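Long-range contact in BRIC1 (Synthetic construct, PDB 6FF6), which is a computationally designed repeat protein made to build a novel, corrugated helical architecture: residues L54-K65 with V80-R91. Sequence-based numbering, arbitrary orientation.
Sequences LNAIFRAAHSIK and VELMENMLDFAR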
# COMPACT_ATOMS: atom_id res chain seq x y z
N LEU A 54 -4.22 20.58 -26.55
CA LEU A 54 -3.88 20.87 -25.16
C LEU A 54 -5.00 20.47 -24.23
O LEU A 54 -4.74 19.88 -23.19
CB LEU A 54 -3.48 22.33 -24.95
CG LEU A 54 -2.17 22.73 -25.62
CD1 LEU A 54 -2.09 24.22 -25.84
CD2 LEU A 54 -0.97 22.22 -24.87
N ASN A 55 -6.23 20.73 -24.65
CA ASN A 55 -7.45 20.36 -23.93
C ASN A 55 -7.62 18.88 -23.87
O ASN A 55 -8.02 18.38 -22.82
CB ASN A 55 -8.67 21.02 -24.54
CG ASN A 55 -8.93 22.38 -23.97
OD1 ASN A 55 -8.36 22.80 -22.95
ND2 ASN A 55 -9.82 23.11 -24.61
N ALA A 56 -7.27 18.16 -24.96
CA ALA A 56 -7.30 16.69 -25.02
C ALA A 56 -6.33 16.09 -24.02
O ALA A 56 -6.72 15.19 -23.27
CB ALA A 56 -6.97 16.21 -26.43
N ILE A 57 -5.09 16.60 -23.96
CA ILE A 57 -4.08 16.12 -23.03
C ILE A 57 -4.54 16.40 -21.60
O ILE A 57 -4.40 15.56 -20.71
CB ILE A 57 -2.71 16.74 -23.34
CG1 ILE A 57 -2.23 16.35 -24.73
CG2 ILE A 57 -1.69 16.30 -22.31
CD1 ILE A 57 -1.31 17.32 -25.39
N PHE A 58 -5.12 17.57 -21.39
CA PHE A 58 -5.64 17.96 -20.10
C PHE A 58 -6.77 17.04 -19.65
O PHE A 58 -6.77 16.60 -18.51
CB PHE A 58 -6.11 19.42 -20.15
CG PHE A 58 -6.60 19.89 -18.81
CD1 PHE A 58 -5.71 20.29 -17.82
CD2 PHE A 58 -7.96 19.89 -18.52
CE1 PHE A 58 -6.17 20.69 -16.57
CE2 PHE A 58 -8.42 20.28 -17.26
CZ PHE A 58 -7.52 20.66 -16.28
N ARG A 59 -7.73 16.74 -20.53
CA ARG A 59 -8.88 15.86 -20.24
C ARG A 59 -8.44 14.48 -19.84
O ARG A 59 -8.99 13.91 -18.90
CB ARG A 59 -9.78 15.74 -21.46
CG ARG A 59 -10.72 16.90 -21.66
CD ARG A 59 -11.03 17.00 -23.13
NE ARG A 59 -11.61 18.30 -23.44
CZ ARG A 59 -12.59 18.48 -24.30
NH1 ARG A 59 -13.09 17.45 -24.98
NH2 ARG A 59 -13.10 19.69 -24.50
N ALA A 60 -7.46 13.93 -20.57
CA ALA A 60 -6.92 12.60 -20.29
C ALA A 60 -6.22 12.61 -18.93
O ALA A 60 -6.44 11.70 -18.14
CB ALA A 60 -5.96 12.18 -21.38
N ALA A 61 -5.44 13.66 -18.64
CA ALA A 61 -4.75 13.79 -17.34
C ALA A 61 -5.77 13.95 -16.20
O ALA A 61 -5.65 13.31 -15.18
CB ALA A 61 -3.80 14.98 -17.37
N HIS A 62 -6.81 14.75 -16.41
CA HIS A 62 -7.84 14.94 -15.40
C HIS A 62 -8.55 13.62 -15.07
O HIS A 62 -8.75 13.32 -13.88
CB HIS A 62 -8.83 16.00 -15.88
CG HIS A 62 -9.79 16.41 -14.82
ND1 HIS A 62 -10.92 15.65 -14.54
CD2 HIS A 62 -9.79 17.50 -14.02
CE1 HIS A 62 -11.56 16.30 -13.58
NE2 HIS A 62 -10.92 17.41 -13.23
N SER A 63 -8.90 12.83 -16.12
CA SER A 63 -9.54 11.53 -15.93
C SER A 63 -8.67 10.58 -15.09
O SER A 63 -9.17 9.96 -14.14
CB SER A 63 -9.89 10.89 -17.26
OG SER A 63 -10.87 11.66 -17.93
N ILE A 64 -7.37 10.49 -15.40
CA ILE A 64 -6.44 9.67 -14.66
C ILE A 64 -6.32 10.13 -13.18
O ILE A 64 -6.29 9.27 -12.29
CB ILE A 64 -5.07 9.60 -15.37
CG1 ILE A 64 -5.20 8.84 -16.71
CG2 ILE A 64 -4.00 8.99 -14.47
CD1 ILE A 64 -4.11 9.04 -17.65
N LYS A 65 -6.29 11.46 -12.93
CA LYS A 65 -6.23 12.04 -11.59
C LYS A 65 -7.38 11.53 -10.72
O LYS A 65 -7.14 11.16 -9.57
CB LYS A 65 -6.30 13.57 -11.68
CG LYS A 65 -6.14 14.31 -10.36
CD LYS A 65 -7.34 15.21 -10.05
CE LYS A 65 -7.44 16.46 -10.88
NZ LYS A 65 -8.21 17.54 -10.18
N VAL A 80 0.33 13.37 -11.87
CA VAL A 80 -0.77 13.91 -12.68
C VAL A 80 -0.97 15.39 -12.35
O VAL A 80 -1.09 16.19 -13.28
CB VAL A 80 -2.07 13.10 -12.51
CG1 VAL A 80 -3.19 13.70 -13.33
CG2 VAL A 80 -1.87 11.66 -12.91
N GLU A 81 -0.98 15.76 -11.05
CA GLU A 81 -1.14 17.17 -10.60
C GLU A 81 -0.09 18.03 -11.30
O GLU A 81 -0.39 19.13 -11.75
CB GLU A 81 -0.94 17.32 -9.09
CG GLU A 81 -2.03 16.78 -8.17
CD GLU A 81 -1.74 16.94 -6.68
OE1 GLU A 81 -1.31 18.05 -6.29
OE2 GLU A 81 -1.94 15.97 -5.91
N LEU A 82 1.13 17.52 -11.38
CA LEU A 82 2.25 18.22 -11.97
C LEU A 82 2.06 18.44 -13.42
O LEU A 82 2.23 19.57 -13.86
CB LEU A 82 3.54 17.46 -11.67
CG LEU A 82 4.85 18.20 -11.75
CD1 LEU A 82 4.94 19.31 -10.73
CD2 LEU A 82 5.96 17.25 -11.47
N MET A 83 1.63 17.43 -14.17
CA MET A 83 1.35 17.63 -15.58
C MET A 83 0.15 18.60 -15.76
O MET A 83 0.22 19.54 -16.55
CB MET A 83 1.14 16.33 -16.35
CG MET A 83 0.92 16.59 -17.84
SD MET A 83 1.76 15.46 -18.91
CE MET A 83 1.54 16.22 -20.38
N GLU A 84 -0.90 18.38 -15.00
CA GLU A 84 -2.11 19.18 -15.03
C GLU A 84 -1.79 20.62 -14.93
O GLU A 84 -2.21 21.36 -15.80
CB GLU A 84 -3.04 18.79 -13.87
CG GLU A 84 -4.43 18.42 -14.33
CD GLU A 84 -5.49 18.38 -13.25
OE1 GLU A 84 -5.14 18.55 -12.06
OE2 GLU A 84 -6.67 18.18 -13.60
N ASN A 85 -0.98 21.01 -13.92
CA ASN A 85 -0.53 22.38 -13.67
C ASN A 85 0.17 23.01 -14.87
O ASN A 85 -0.19 24.11 -15.29
CB ASN A 85 0.34 22.46 -12.40
CG ASN A 85 -0.45 22.26 -11.13
OD1 ASN A 85 -1.69 22.40 -11.10
ND2 ASN A 85 0.24 21.91 -10.05
N MET A 86 1.13 22.28 -15.45
CA MET A 86 1.89 22.70 -16.63
C MET A 86 0.96 22.91 -17.83
O MET A 86 1.06 23.93 -18.51
CB MET A 86 2.94 21.64 -16.98
CG MET A 86 3.89 21.30 -15.87
SD MET A 86 5.48 22.07 -16.04
CE MET A 86 6.19 21.04 -17.36
N LEU A 87 0.02 21.96 -18.05
CA LEU A 87 -0.97 21.96 -19.11
C LEU A 87 -1.93 23.09 -18.94
O LEU A 87 -2.38 23.62 -19.94
CB LEU A 87 -1.79 20.68 -19.13
CG LEU A 87 -1.11 19.45 -19.62
CD1 LEU A 87 -1.89 18.20 -19.21
CD2 LEU A 87 -0.82 19.53 -21.10
N ASP A 88 -2.30 23.42 -17.69
CA ASP A 88 -3.23 24.51 -17.42
C ASP A 88 -2.59 25.82 -17.85
O ASP A 88 -3.28 26.65 -18.43
CB ASP A 88 -3.66 24.54 -15.95
CG ASP A 88 -5.15 24.29 -15.68
OD1 ASP A 88 -5.99 24.64 -16.56
OD2 ASP A 88 -5.47 23.76 -14.59
N PHE A 89 -1.26 25.97 -17.64
CA PHE A 89 -0.54 27.16 -18.11
C PHE A 89 -0.47 27.12 -19.65
O PHE A 89 -0.65 28.14 -20.31
CB PHE A 89 0.90 27.24 -17.56
CG PHE A 89 1.18 27.05 -16.09
CD1 PHE A 89 0.38 27.66 -15.12
CD2 PHE A 89 2.28 26.30 -15.66
CE1 PHE A 89 0.63 27.46 -13.76
CE2 PHE A 89 2.53 26.11 -14.29
CZ PHE A 89 1.71 26.69 -13.35
N ALA A 90 -0.19 25.95 -20.22
CA ALA A 90 -0.06 25.81 -21.66
C ALA A 90 -1.36 26.14 -22.39
O ALA A 90 -1.33 26.98 -23.29
CB ALA A 90 0.42 24.42 -22.02
N ARG A 91 -2.48 25.52 -21.97
CA ARG A 91 -3.78 25.71 -22.61
C ARG A 91 -4.35 27.09 -22.38
O ARG A 91 -5.08 27.59 -23.23
CB ARG A 91 -4.78 24.60 -22.24
CG ARG A 91 -5.39 24.70 -20.84
CD ARG A 91 -6.22 23.48 -20.52
NE ARG A 91 -6.93 23.63 -19.25
CZ ARG A 91 -8.25 23.68 -19.13
NH1 ARG A 91 -8.81 23.80 -17.94
NH2 ARG A 91 -9.02 23.61 -20.21
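The guanidinium of Arg91 lies flat on the ring of Phe58, the planes 15° apart and CZ of Arg91 3.9 Å from the centroid of the Phe58 ring, a stacked cation-pi pair. Phe58 reaches it with CG anti to the backbone N (chi1 -177°), which sends the ring across to the other helix as a knob among Glu84, Leu87, Asp88 and Arg91. Leu87 CB meets the ring edge, and Glu84 CG closes on Phe58 CE1 at 3.6 Å. Three further contacts fix the guanidinium. Arg91 NH2 donates to Asn55 OD1 (2.9 Å), the acceptor lying in the guanidinium plane while the donor stands above the amide plane; NE and NH1 both grip Asp88 OD1, NE at 3.0 Å, and that oxygen also pairs with Arg92. An alanine at Arg91 is likely to uncover one face of the Phe58 ring and leave Asn55 OD1 without this donor. Glu84 runs on past the ring to Lys65, whose NZ makes a long salt bridge of 3.7 Å to Glu84 OE1. Behind this row of polar groups the contact turns apolar: both methyls of Leu87 straddle Ile57 CG2, CD2 at 3.6 Å from it, and Val80 CG1 packs against Lys65 CB while its CG2 meets Ile64 CG2. Met83 and Val80 continue onto helix 99-121, and Ile57 onto helix 23-42. The axes of segments 54-65 and 80-91 come within 9.5 Å of each other, their directions 153° apart, an antiparallel pairing of consecutive helices within an Hpt-like helical bundle, its buried side apolar and its outer seam closed by charged side chains.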